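Local coordinates for protein amidohydrolase (Pseudomonas aeruginosa, PDB 2I5G) that probably hydrolyses dipeptides as a metal-dependent enzyme of the membrane dipeptidase (peptidase M19) family, at residues Val116-Asn121 against Ala146-Val151; Gly152-Leu157 against Val316-Asp321; Lys174-Ser179 against Lys199-His204. The protein carries 2 engineered substitutions. All blocks are in the same frame, centred on the assembly; numbering follows the deposited sequence.

Interaction 1. Residues Val116-Asn121 against Ala146-Val151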
ATOM      1  N   VAL A 116      13.725  -3.215 -10.470  1.00 10.17           N
ATOM      2  CA  VAL A 116      12.419  -2.859  -9.951  1.00 10.12           C
ATOM      3  C   VAL A 116      12.437  -1.524  -9.239  1.00 11.71           C
ATOM      4  O   VAL A 116      13.245  -1.299  -8.347  1.00 11.86           O
ATOM      5  CB  VAL A 116      11.903  -3.929  -8.973  1.00  2.68           C
ATOM      6  CG1 VAL A 116      10.567  -3.514  -8.396  1.00  1.54           C
ATOM      7  CG2 VAL A 116      11.772  -5.259  -9.691  1.00  2.04           C
ATOM      8  N   GLN A 117      11.542  -0.633  -9.652  1.00 17.85           N
ATOM      9  CA  GLN A 117      11.429   0.673  -9.027  1.00 19.67           C
ATOM     10  C   GLN A 117      10.629   0.434  -7.749  1.00 22.49           C
ATOM     11  O   GLN A 117       9.657  -0.329  -7.757  1.00 22.67           O
ATOM     12  CB  GLN A 117      10.687   1.640  -9.953  1.00 12.60           C
ATOM     13  CG  GLN A 117      10.763   3.084  -9.513  1.00 13.83           C
ATOM     14  CD  GLN A 117      10.248   4.050 -10.564  1.00 15.20           C
ATOM     15  OE1 GLN A 117      10.854   5.094 -10.803  1.00 16.92           O
ATOM     16  NE2 GLN A 117       9.123   3.716 -11.189  1.00 12.03           N
HETATM   17  N   MSE A 118      11.038   1.071  -6.657  1.00 18.67           N
HETATM   18  CA  MSE A 118      10.364   0.894  -5.376  1.00 19.93           C
HETATM   19  C   MSE A 118       8.921   1.380  -5.356  1.00 18.34           C
HETATM   20  O   MSE A 118       8.034   0.689  -4.863  1.00 18.77           O
HETATM   21  CB  MSE A 118      11.153   1.592  -4.269  1.00 32.95           C
HETATM   22  CG  MSE A 118      11.655   0.652  -3.188  1.00 39.49           C
HETATM   23 SE   MSE A 118      12.503  -0.915  -3.937  1.00 51.87          SE
HETATM   24  CE  MSE A 118      13.779   0.002  -5.045  1.00 46.72           C
ATOM     25  N   CYS A 119       8.684   2.569  -5.892  1.00 19.12           N
ATOM     26  CA  CYS A 119       7.342   3.124  -5.896  1.00 17.56           C
ATOM     27  C   CYS A 119       7.091   3.861  -7.194  1.00 17.80           C
ATOM     28  O   CYS A 119       8.008   4.042  -7.999  1.00 16.55           O
ATOM     29  CB  CYS A 119       7.182   4.100  -4.732  1.00 12.65           C
ATOM     30  SG  CYS A 119       7.685   3.447  -3.117  1.00 15.23           S
ATOM     31  N   TYR A 120       5.848   4.293  -7.389  1.00 18.08           N
ATOM     32  CA  TYR A 120       5.484   5.037  -8.585  1.00 16.96           C
ATOM     33  C   TYR A 120       4.569   6.217  -8.274  1.00 16.69           C
ATOM     34  O   TYR A 120       3.352   6.063  -8.192  1.00 17.95           O
ATOM     35  CB  TYR A 120       4.794   4.130  -9.605  1.00 13.28           C
ATOM     36  CG  TYR A 120       4.704   4.774 -10.969  1.00 14.51           C
ATOM     37  CD1 TYR A 120       5.831   4.853 -11.797  1.00 13.64           C
ATOM     38  CD2 TYR A 120       3.523   5.372 -11.405  1.00 12.41           C
ATOM     39  CE1 TYR A 120       5.786   5.514 -13.020  1.00 13.11           C
ATOM     40  CE2 TYR A 120       3.465   6.040 -12.626  1.00 13.77           C
ATOM     41  CZ  TYR A 120       4.601   6.108 -13.430  1.00 14.56           C
ATOM     42  OH  TYR A 120       4.561   6.784 -14.636  1.00 15.88           O
ATOM     43  N   ASN A 121       5.170   7.388  -8.089  1.00 14.93           N
ATOM     44  CA  ASN A 121       4.442   8.630  -7.821  1.00 15.25           C
ATOM     45  C   ASN A 121       3.711   8.755  -6.490  1.00 14.18           C
ATOM     46  O   ASN A 121       3.832   9.776  -5.815  1.00 15.39           O
ATOM     47  CB  ASN A 121       3.438   8.906  -8.945  1.00 10.83           C
ATOM     48  CG  ASN A 121       4.077   8.874 -10.316  1.00 13.12           C
ATOM     49  OD1 ASN A 121       5.309   8.832 -10.445  1.00 11.44           O
ATOM     50  ND2 ASN A 121       3.243   8.899 -11.359  1.00 13.00           N
ATOM     51  N   ALA A 146      15.668  -6.034   1.296  1.00 16.86           N
ATOM     52  CA  ALA A 146      16.512  -7.150   1.701  1.00 17.00           C
ATOM     53  C   ALA A 146      16.421  -8.327   0.726  1.00 17.00           C
ATOM     54  O   ALA A 146      17.442  -8.766   0.197  1.00 18.01           O
ATOM     55  CB  ALA A 146      16.129  -7.604   3.103  1.00  1.14           C
ATOM     56  N   GLU A 147      15.211  -8.840   0.489  1.00  8.23           N
ATOM     57  CA  GLU A 147      15.040  -9.964  -0.432  1.00  8.50           C
ATOM     58  C   GLU A 147      15.556  -9.631  -1.831  1.00  8.48           C
ATOM     59  O   GLU A 147      16.146 -10.483  -2.493  1.00  8.60           O
ATOM     60  CB  GLU A 147      13.572 -10.395  -0.523  1.00 15.46           C
ATOM     61  CG  GLU A 147      13.346 -11.586  -1.468  1.00 14.84           C
ATOM     62  CD  GLU A 147      13.910 -12.902  -0.925  1.00 16.79           C
ATOM     63  OE1 GLU A 147      14.935 -12.872  -0.210  1.00 17.34           O
ATOM     64  OE2 GLU A 147      13.339 -13.974  -1.224  1.00 14.98           O
HETATM   65  N   MSE A 148      15.333  -8.400  -2.283  1.00  8.55           N
HETATM   66  CA  MSE A 148      15.811  -7.980  -3.600  1.00 10.40           C
HETATM   67  C   MSE A 148      17.341  -8.057  -3.664  1.00 11.15           C
HETATM   68  O   MSE A 148      17.910  -8.390  -4.709  1.00 11.99           O
HETATM   69  CB  MSE A 148      15.343  -6.555  -3.917  1.00 17.81           C
HETATM   70  CG  MSE A 148      13.863  -6.455  -4.245  1.00 22.32           C
HETATM   71 SE   MSE A 148      13.227  -4.644  -4.586  1.00 30.52          SE
HETATM   72  CE  MSE A 148      14.148  -4.335  -6.257  1.00 29.55           C
ATOM     73  N   ASN A 149      18.005  -7.754  -2.549  1.00 13.30           N
ATOM     74  CA  ASN A 149      19.462  -7.812  -2.501  1.00 13.70           C
ATOM     75  C   ASN A 149      19.918  -9.260  -2.562  1.00 14.47           C
ATOM     76  O   ASN A 149      20.929  -9.580  -3.186  1.00 15.27           O
ATOM     77  CB  ASN A 149      20.002  -7.191  -1.209  1.00 16.75           C
ATOM     78  CG  ASN A 149      19.839  -5.691  -1.166  1.00 16.39           C
ATOM     79  OD1 ASN A 149      19.685  -5.048  -2.199  1.00 18.15           O
ATOM     80  ND2 ASN A 149      19.892  -5.120   0.032  1.00 13.90           N
ATOM     81  N   ARG A 150      19.159 -10.130  -1.906  1.00 20.66           N
ATOM     82  CA  ARG A 150      19.477 -11.551  -1.855  1.00 20.97           C
ATOM     83  C   ARG A 150      19.222 -12.255  -3.187  1.00 20.25           C
ATOM     84  O   ARG A 150      20.031 -13.069  -3.638  1.00 20.79           O
ATOM     85  CB  ARG A 150      18.644 -12.212  -0.759  1.00 14.39           C
ATOM     86  CG  ARG A 150      19.076 -13.610  -0.389  1.00 15.44           C
ATOM     87  CD  ARG A 150      18.112 -14.198   0.633  1.00 17.59           C
ATOM     88  NE  ARG A 150      16.831 -14.522   0.016  1.00 18.25           N
ATOM     89  CZ  ARG A 150      16.647 -15.533  -0.829  1.00 18.55           C
ATOM     90  NH1 ARG A 150      17.666 -16.322  -1.151  1.00 13.25           N
ATOM     91  NH2 ARG A 150      15.449 -15.750  -1.362  1.00 16.19           N
ATOM     92  N   VAL A 151      18.098 -11.929  -3.811  1.00  7.03           N
ATOM     93  CA  VAL A 151      17.698 -12.528  -5.081  1.00  7.45           C
ATOM     94  C   VAL A 151      18.434 -11.952  -6.293  1.00  7.50           C
ATOM     95  O   VAL A 151      18.627 -12.642  -7.299  1.00  7.21           O
ATOM     96  CB  VAL A 151      16.160 -12.380  -5.282  1.00 16.23           C
ATOM     97  CG1 VAL A 151      15.757 -12.823  -6.670  1.00 16.25           C
ATOM     98  CG2 VAL A 151      15.424 -13.211  -4.237  1.00 17.10           C
TER
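Met148, a selenomethionine, leaves its helix with CG set beside the backbone N, runs straight through the next bond and then bends at the last one (chi3 69°), which turns CE back against Val116. Met118, also selenomethionine, is folded twice (chi2 47°, chi3 55°), so its selenium swings round toward the helix although its CB does not face it. The two side chains slide past each other in opposite directions, SE of Met118 lying 3.9 Å from SE of Met148. Beyond that, CE of Met148 rests on Val116, 3.5 Å from its CB and 3.8 Å from its carbonyl O. No hydrogen bond spans the segments; the contact is apolar and buried, with one long helix side chain laid between helix and strand. Val105, Ile153 and Cys155 pack round the same methionine. Away from this interface, Arg150 grips Glu147 side-on within one turn: its NH2 meets OE2 of Glu147 at 2.8 Å, and its NE pairs with OE1. This ion pair stays apart from the apolar interface. Val116 is also bonded through its backbone to Met154 and Asp156 of the next strand. The packing thus belongs to the beta-alpha-beta unit formed by strand 113-117, helix 139-151 and strand 154-156, in which the connecting helix covers the outside of parallel strands, as in a TIM barrel.

Interaction 2. Residues Gly152-Leu157 against Val316-Asp321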
ATOM      1  N   GLY A 152      18.832 -10.688  -6.202  1.00  8.85           N
ATOM      2  CA  GLY A 152      19.550 -10.073  -7.301  1.00  8.01           C
ATOM      3  C   GLY A 152      18.727  -9.192  -8.224  1.00  9.24           C
ATOM      4  O   GLY A 152      18.830  -9.311  -9.442  1.00  9.24           O
ATOM      5  N   ILE A 153      17.900  -8.319  -7.658  1.00 13.55           N
ATOM      6  CA  ILE A 153      17.095  -7.406  -8.458  1.00 12.74           C
ATOM      7  C   ILE A 153      17.477  -6.015  -8.007  1.00 13.87           C
ATOM      8  O   ILE A 153      17.370  -5.693  -6.832  1.00 12.71           O
ATOM      9  CB  ILE A 153      15.586  -7.600  -8.234  1.00  9.39           C
ATOM     10  CG1 ILE A 153      15.128  -8.914  -8.880  1.00  8.47           C
ATOM     11  CG2 ILE A 153      14.823  -6.416  -8.814  1.00  8.10           C
ATOM     12  CD1 ILE A 153      13.646  -9.200  -8.721  1.00  8.13           C
HETATM   13  N   MSE A 154      17.923  -5.192  -8.944  1.00 14.36           N
HETATM   14  CA  MSE A 154      18.344  -3.840  -8.622  1.00 17.32           C
HETATM   15  C   MSE A 154      17.208  -2.906  -8.230  1.00 16.80           C
HETATM   16  O   MSE A 154      16.136  -2.916  -8.844  1.00 17.24           O
HETATM   17  CB  MSE A 154      19.112  -3.258  -9.802  1.00 29.17           C
HETATM   18  CG  MSE A 154      19.544  -1.825  -9.606  1.00 34.79           C
HETATM   19 SE   MSE A 154      20.874  -1.302 -10.899  1.00 42.97          SE
HETATM   20  CE  MSE A 154      21.846  -0.049  -9.791  1.00 36.38           C
ATOM     21  N   CYS A 155      17.460  -2.098  -7.201  1.00 12.54           N
ATOM     22  CA  CYS A 155      16.493  -1.128  -6.692  1.00 11.67           C
ATOM     23  C   CYS A 155      16.559   0.159  -7.506  1.00 11.23           C
ATOM     24  O   CYS A 155      17.630   0.746  -7.675  1.00 12.19           O
ATOM     25  CB  CYS A 155      16.788  -0.806  -5.229  1.00 16.75           C
ATOM     26  SG  CYS A 155      16.638  -2.200  -4.084  1.00 21.95           S
ATOM     27  N   ASP A 156      15.408   0.591  -8.007  1.00  6.21           N
ATOM     28  CA  ASP A 156      15.315   1.805  -8.809  1.00  5.60           C
ATOM     29  C   ASP A 156      14.512   2.829  -8.012  1.00  4.67           C
ATOM     30  O   ASP A 156      13.556   2.471  -7.311  1.00  3.67           O
ATOM     31  CB  ASP A 156      14.638   1.490 -10.150  1.00 29.99           C
ATOM     32  CG  ASP A 156      14.561   2.697 -11.072  1.00 32.33           C
ATOM     33  OD1 ASP A 156      15.552   3.456 -11.152  1.00 33.05           O
ATOM     34  OD2 ASP A 156      13.513   2.876 -11.729  1.00 31.79           O
ATOM     35  N   LEU A 157      14.902   4.102  -8.118  1.00 16.21           N
ATOM     36  CA  LEU A 157      14.242   5.159  -7.361  1.00 16.37           C
ATOM     37  C   LEU A 157      13.871   6.414  -8.137  1.00 17.81           C
ATOM     38  O   LEU A 157      13.563   7.443  -7.533  1.00 21.61           O
ATOM     39  CB  LEU A 157      15.125   5.561  -6.184  1.00  7.12           C
ATOM     40  CG  LEU A 157      15.562   4.448  -5.230  1.00  6.63           C
ATOM     41  CD1 LEU A 157      16.716   4.954  -4.393  1.00  4.38           C
ATOM     42  CD2 LEU A 157      14.397   3.995  -4.357  1.00  4.54           C
ATOM     43  N   VAL A 316      26.623  -1.768 -17.478  1.00 15.26           N
ATOM     44  CA  VAL A 316      27.037  -3.158 -17.376  1.00 16.60           C
ATOM     45  C   VAL A 316      27.754  -3.456 -16.059  1.00 17.77           C
ATOM     46  O   VAL A 316      27.477  -4.467 -15.414  1.00 18.88           O
ATOM     47  CB  VAL A 316      27.953  -3.551 -18.558  1.00  9.91           C
ATOM     48  CG1 VAL A 316      28.397  -4.997 -18.412  1.00  7.39           C
ATOM     49  CG2 VAL A 316      27.212  -3.364 -19.873  1.00  7.05           C
ATOM     50  N   ARG A 317      28.662  -2.571 -15.659  1.00 10.46           N
ATOM     51  CA  ARG A 317      29.421  -2.746 -14.422  1.00 11.09           C
ATOM     52  C   ARG A 317      28.562  -2.815 -13.155  1.00 10.20           C
ATOM     53  O   ARG A 317      28.836  -3.619 -12.260  1.00  9.32           O
ATOM     54  CB  ARG A 317      30.456  -1.628 -14.281  1.00 60.52           C
ATOM     55  CG  ARG A 317      31.213  -1.648 -12.963  1.00 68.33           C
ATOM     56  CD  ARG A 317      32.510  -0.861 -13.058  1.00 73.99           C
ATOM     57  NE  ARG A 317      33.431  -1.461 -14.024  1.00 79.30           N
ATOM     58  CZ  ARG A 317      33.966  -2.674 -13.901  1.00 81.52           C
ATOM     59  NH1 ARG A 317      33.679  -3.433 -12.849  1.00 80.65           N
ATOM     60  NH2 ARG A 317      34.785  -3.133 -14.837  1.00 83.47           N
ATOM     61  N   VAL A 318      27.526  -1.985 -13.075  1.00 12.65           N
ATOM     62  CA  VAL A 318      26.659  -1.989 -11.900  1.00 12.50           C
ATOM     63  C   VAL A 318      25.713  -3.193 -11.900  1.00 13.87           C
ATOM     64  O   VAL A 318      25.444  -3.784 -10.853  1.00 14.64           O
ATOM     65  CB  VAL A 318      25.825  -0.695 -11.813  1.00 10.59           C
ATOM     66  CG1 VAL A 318      24.745  -0.690 -12.879  1.00  9.02           C
ATOM     67  CG2 VAL A 318      25.221  -0.574 -10.435  1.00  7.33           C
ATOM     68  N   LEU A 319      25.207  -3.556 -13.075  1.00 14.98           N
ATOM     69  CA  LEU A 319      24.318  -4.703 -13.185  1.00 15.67           C
ATOM     70  C   LEU A 319      25.097  -5.958 -12.844  1.00 16.95           C
ATOM     71  O   LEU A 319      24.543  -6.915 -12.312  1.00 18.20           O
ATOM     72  CB  LEU A 319      23.748  -4.816 -14.602  1.00 10.31           C
ATOM     73  CG  LEU A 319      22.633  -3.813 -14.919  1.00  9.02           C
ATOM     74  CD1 LEU A 319      22.227  -3.917 -16.372  1.00  7.17           C
ATOM     75  CD2 LEU A 319      21.446  -4.089 -14.008  1.00  9.22           C
ATOM     76  N   ARG A 320      26.389  -5.949 -13.155  1.00 10.01           N
ATOM     77  CA  ARG A 320      27.243  -7.092 -12.871  1.00 11.71           C
ATOM     78  C   ARG A 320      27.393  -7.179 -11.359  1.00 11.84           C
ATOM     79  O   ARG A 320      27.338  -8.263 -10.766  1.00 10.26           O
ATOM     80  CB  ARG A 320      28.610  -6.903 -13.529  1.00 34.24           C
ATOM     81  CG  ARG A 320      29.566  -8.070 -13.346  1.00 40.10           C
ATOM     82  CD  ARG A 320      30.934  -7.740 -13.938  1.00 45.99           C
ATOM     83  NE  ARG A 320      30.884  -7.555 -15.389  1.00 50.78           N
ATOM     84  CZ  ARG A 320      30.706  -8.542 -16.265  1.00 52.87           C
ATOM     85  NH1 ARG A 320      30.561  -9.792 -15.838  1.00 52.99           N
ATOM     86  NH2 ARG A 320      30.669  -8.283 -17.568  1.00 51.57           N
ATOM     87  N   ASP A 321      27.571  -6.017 -10.741  1.00 20.61           N
ATOM     88  CA  ASP A 321      27.721  -5.932  -9.297  1.00 21.07           C
ATOM     89  C   ASP A 321      26.467  -6.475  -8.618  1.00 20.93           C
ATOM     90  O   ASP A 321      26.539  -7.417  -7.833  1.00 22.06           O
ATOM     91  CB  ASP A 321      27.923  -4.475  -8.869  1.00 25.12           C
ATOM     92  CG  ASP A 321      28.405  -4.345  -7.431  1.00 27.57           C
ATOM     93  OD1 ASP A 321      28.088  -5.223  -6.601  1.00 26.61           O
ATOM     94  OD2 ASP A 321      29.098  -3.349  -7.127  1.00 29.33           O
TER
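No ring, amide or guanidinium takes part where Met154 meets Val318 and Leu319, so there are no faces or edges to match: a long, unbranched selenomethionine chain lies against two branched aliphatic groups. Met154 reaches out from the first residue of its strand with CG anti to the backbone N (chi1 177°). It stays extended through the next bond and bends modestly at the last. Its CE comes 3.5 Å from CG2 of Val318, and the two side chains cross at about a right angle. Farther back, SE of Met154 passes CD2 of Leu319 at 4.2 Å; the leucine gets there by its tip, since its CB does not point at the strand. The helix backbone remains well back, the CA atoms of Met154 and Leu319 being 7.6 Å apart. Cys177 and Pro175 extend the apolar surroundings, touching Met154 and Val318 respectively, while Leu319 also touches Ile115. Gly152, just ahead of the strand, takes a positive phi (100°) that suits glycine as the chain leaves helix 139-151. Helix 304-323 therefore meets the start of strand 154-156 on the face turned away from helix 139-151, consistent with a helix closing the N-terminal end of a TIM barrel.

Interaction 3. Residues Lys174-Ser179 against Lys199-His204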
ATOM      1  N   LYS A 174      23.607  -3.376  -2.020  1.00 20.38           N
ATOM      2  CA  LYS A 174      23.990  -3.393  -3.419  1.00 18.02           C
ATOM      3  C   LYS A 174      23.584  -2.051  -3.997  1.00 16.28           C
ATOM      4  O   LYS A 174      22.557  -1.484  -3.616  1.00 16.71           O
ATOM      5  CB  LYS A 174      23.265  -4.516  -4.162  1.00 20.53           C
ATOM      6  CG  LYS A 174      23.797  -5.911  -3.881  1.00 21.72           C
ATOM      7  CD  LYS A 174      25.216  -6.083  -4.408  1.00 19.95           C
ATOM      8  CE  LYS A 174      25.590  -7.555  -4.443  1.00 19.69           C
ATOM      9  NZ  LYS A 174      26.926  -7.813  -5.058  1.00 23.12           N
ATOM     10  N   PRO A 175      24.384  -1.525  -4.932  1.00 11.87           N
ATOM     11  CA  PRO A 175      24.093  -0.236  -5.556  1.00 11.67           C
ATOM     12  C   PRO A 175      22.645  -0.118  -6.022  1.00 11.63           C
ATOM     13  O   PRO A 175      22.064  -1.086  -6.512  1.00 12.91           O
ATOM     14  CB  PRO A 175      25.073  -0.196  -6.725  1.00 10.89           C
ATOM     15  CG  PRO A 175      26.235  -0.981  -6.211  1.00 10.77           C
ATOM     16  CD  PRO A 175      25.563  -2.153  -5.551  1.00 12.14           C
ATOM     17  N   VAL A 176      22.058   1.059  -5.845  1.00 14.36           N
ATOM     18  CA  VAL A 176      20.697   1.307  -6.307  1.00 14.69           C
ATOM     19  C   VAL A 176      20.823   2.342  -7.424  1.00 14.88           C
ATOM     20  O   VAL A 176      21.928   2.809  -7.718  1.00 14.68           O
ATOM     21  CB  VAL A 176      19.793   1.846  -5.187  1.00 13.31           C
ATOM     22  CG1 VAL A 176      19.672   0.800  -4.079  1.00 13.19           C
ATOM     23  CG2 VAL A 176      20.351   3.144  -4.649  1.00 14.02           C
ATOM     24  N   CYS A 177      19.716   2.716  -8.049  1.00 22.07           N
ATOM     25  CA  CYS A 177      19.828   3.665  -9.145  1.00 23.14           C
ATOM     26  C   CYS A 177      18.607   4.528  -9.385  1.00 24.94           C
ATOM     27  O   CYS A 177      17.524   4.272  -8.853  1.00 23.64           O
ATOM     28  CB  CYS A 177      20.113   2.906 -10.438  1.00 18.08           C
ATOM     29  SG  CYS A 177      18.700   1.860 -10.964  1.00 19.31           S
ATOM     30  N   TYR A 178      18.823   5.566 -10.189  1.00 31.94           N
ATOM     31  CA  TYR A 178      17.774   6.469 -10.639  1.00 32.39           C
ATOM     32  C   TYR A 178      17.874   6.221 -12.140  1.00 33.33           C
ATOM     33  O   TYR A 178      18.453   7.027 -12.869  1.00 36.09           O
ATOM     34  CB  TYR A 178      18.101   7.936 -10.356  1.00 19.45           C
ATOM     35  CG  TYR A 178      17.962   8.381  -8.916  1.00 19.50           C
ATOM     36  CD1 TYR A 178      16.862   8.002  -8.147  1.00 18.94           C
ATOM     37  CD2 TYR A 178      18.917   9.218  -8.335  1.00 19.07           C
ATOM     38  CE1 TYR A 178      16.716   8.445  -6.831  1.00 17.99           C
ATOM     39  CE2 TYR A 178      18.781   9.667  -7.025  1.00 18.86           C
ATOM     40  CZ  TYR A 178      17.679   9.277  -6.279  1.00 19.69           C
ATOM     41  OH  TYR A 178      17.544   9.725  -4.985  1.00 17.49           O
ATOM     42  N   SER A 179      17.342   5.082 -12.584  1.00 16.46           N
ATOM     43  CA  SER A 179      17.383   4.683 -13.988  1.00 12.14           C
ATOM     44  C   SER A 179      17.106   5.812 -14.968  1.00  9.17           C
ATOM     45  O   SER A 179      17.716   5.867 -16.033  1.00  7.55           O
ATOM     46  CB  SER A 179      16.396   3.536 -14.246  1.00 13.35           C
ATOM     47  OG  SER A 179      15.057   3.945 -14.032  1.00 13.84           O
ATOM     48  N   LYS A 199      24.579  13.742  -5.388  1.00  9.02           N
ATOM     49  CA  LYS A 199      25.879  13.522  -4.770  1.00  8.78           C
ATOM     50  C   LYS A 199      25.786  12.427  -3.728  1.00  9.02           C
ATOM     51  O   LYS A 199      26.719  11.637  -3.556  1.00  8.23           O
ATOM     52  CB  LYS A 199      26.388  14.820  -4.131  1.00 18.87           C
ATOM     53  CG  LYS A 199      27.667  14.657  -3.319  1.00 21.25           C
ATOM     54  CD  LYS A 199      28.207  16.004  -2.836  1.00 22.75           C
ATOM     55  CE  LYS A 199      29.072  15.856  -1.585  1.00 23.15           C
ATOM     56  NZ  LYS A 199      30.231  14.946  -1.776  1.00 26.68           N
ATOM     57  N   PHE A 200      24.644  12.374  -3.051  1.00 10.54           N
ATOM     58  CA  PHE A 200      24.406  11.381  -2.011  1.00 12.42           C
ATOM     59  C   PHE A 200      24.297   9.956  -2.562  1.00 13.99           C
ATOM     60  O   PHE A 200      24.768   9.009  -1.933  1.00 15.64           O
ATOM     61  CB  PHE A 200      23.123  11.727  -1.245  1.00  5.24           C
ATOM     62  CG  PHE A 200      22.880  10.866  -0.029  1.00  4.15           C
ATOM     63  CD1 PHE A 200      23.395  11.229   1.208  1.00  1.68           C
ATOM     64  CD2 PHE A 200      22.135   9.691  -0.127  1.00  2.53           C
ATOM     65  CE1 PHE A 200      23.174  10.432   2.334  1.00  1.45           C
ATOM     66  CE2 PHE A 200      21.910   8.888   0.991  1.00  2.80           C
ATOM     67  CZ  PHE A 200      22.431   9.259   2.226  1.00  1.50           C
ATOM     68  N   ILE A 201      23.678   9.791  -3.728  1.00 19.31           N
ATOM     69  CA  ILE A 201      23.534   8.446  -4.274  1.00 20.12           C
ATOM     70  C   ILE A 201      24.829   7.949  -4.894  1.00 20.80           C
ATOM     71  O   ILE A 201      25.092   6.751  -4.911  1.00 20.90           O
ATOM     72  CB  ILE A 201      22.402   8.349  -5.326  1.00 16.02           C
ATOM     73  CG1 ILE A 201      22.186   6.881  -5.699  1.00 14.54           C
ATOM     74  CG2 ILE A 201      22.751   9.172  -6.564  1.00 15.09           C
ATOM     75  CD1 ILE A 201      21.113   6.658  -6.750  1.00 16.22           C
ATOM     76  N   ALA A 202      25.640   8.865  -5.406  1.00 22.82           N
ATOM     77  CA  ALA A 202      26.910   8.466  -5.998  1.00 23.82           C
ATOM     78  C   ALA A 202      27.902   8.111  -4.882  1.00 24.61           C
ATOM     79  O   ALA A 202      28.658   7.142  -4.995  1.00 24.09           O
ATOM     80  CB  ALA A 202      27.466   9.591  -6.865  1.00 30.28           C
ATOM     81  N   ASP A 203      27.894   8.891  -3.804  1.00 14.21           N
ATOM     82  CA  ASP A 203      28.801   8.635  -2.691  1.00 15.70           C
ATOM     83  C   ASP A 203      28.580   7.251  -2.105  1.00 15.07           C
ATOM     84  O   ASP A 203      29.520   6.619  -1.624  1.00 14.32           O
ATOM     85  CB  ASP A 203      28.636   9.690  -1.595  1.00 38.04           C
ATOM     86  CG  ASP A 203      29.358  10.980  -1.920  1.00 42.18           C
ATOM     87  OD1 ASP A 203      30.502  10.907  -2.415  1.00 44.52           O
ATOM     88  OD2 ASP A 203      28.795  12.066  -1.672  1.00 43.97           O
ATOM     89  N   HIS A 204      27.336   6.784  -2.155  1.00 21.26           N
ATOM     90  CA  HIS A 204      26.999   5.467  -1.635  1.00 19.37           C
ATOM     91  C   HIS A 204      27.076   4.384  -2.711  1.00 18.44           C
ATOM     92  O   HIS A 204      26.349   3.396  -2.659  1.00 19.36           O
ATOM     93  CB  HIS A 204      25.606   5.489  -0.994  1.00 19.14           C
ATOM     94  CG  HIS A 204      25.539   6.296   0.267  1.00 18.37           C
ATOM     95  ND1 HIS A 204      25.520   7.673   0.271  1.00 20.11           N
ATOM     96  CD2 HIS A 204      25.547   5.918   1.569  1.00 19.07           C
ATOM     97  CE1 HIS A 204      25.522   8.111   1.518  1.00 19.39           C
ATOM     98  NE2 HIS A 204      25.539   7.065   2.326  1.00 18.73           N
TER
HETATM   99  O   HOH W   1      23.857   2.415  -3.431  1.00 30.18           O
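Ile201 reaches from its helix onto the strand, where Tyr178 and Val176 receive it. Its CB points at the strand and splits into two branches. The short one, CG2, approaches the rim of the tyrosine ring, 4.0 Å from CE2 of Tyr178. The long one starts anti to the backbone N (chi1 -172°) and stays extended past CG1, which carries CD1 well out from the helix. CD1 then sits over one face of the Tyr178 ring, displaced toward its rim and 3.7 Å from CD2 of Tyr178. It lies 24° off the ring normal, a CH-pi contact. The same methyl is 4.2 Å from CG2 of Val176 and 4.0 Å from CA of Cys177, so one carbon spans three consecutive residues of the chain. Nearer the helix end the link turns polar. A water donates to O of His204 at 2.8 Å and accepts a weak bond from N of Val176, bridging the two backbones. The imidazole of His204 is folded back on the helix end: its ND1 gives a hydrogen bond of 2.7 Å to O of Phe200, and CE1 lies over a face of the Phe200 ring. Tyr178 and Val176 also bond by their backbones to Phe207 of the following strand. Strand 177-181, helix 195-203 and strand 207-210 thus make a beta-alpha-beta crossover, and Ile201 is the apolar side chain by which its helix packs on the parallel strands of the TIM barrel.

The three contacts sit close together: the centres of the first two are about 11 Å apart, those of the last two about 10 Å, and those of the first and last about 14 Å. Strands 113-117, 154-156 and 177-181 lie side by side; backbone hydrogen bonds join the first two, and a probable one runs from Leu157 N to Cys177 O at 2.7 Å. Interaction 1 closes before interaction 2 opens, helix 139-151 leading straight into strand 154-156; interaction 3 is nested within the long loop that interaction 2 closes. Interactions 1 and 3 join strands to helices of their own beta-alpha-beta units, whereas interaction 2 ties helix 304-323, from far along the sequence, to the N-terminal end of strand 154-156.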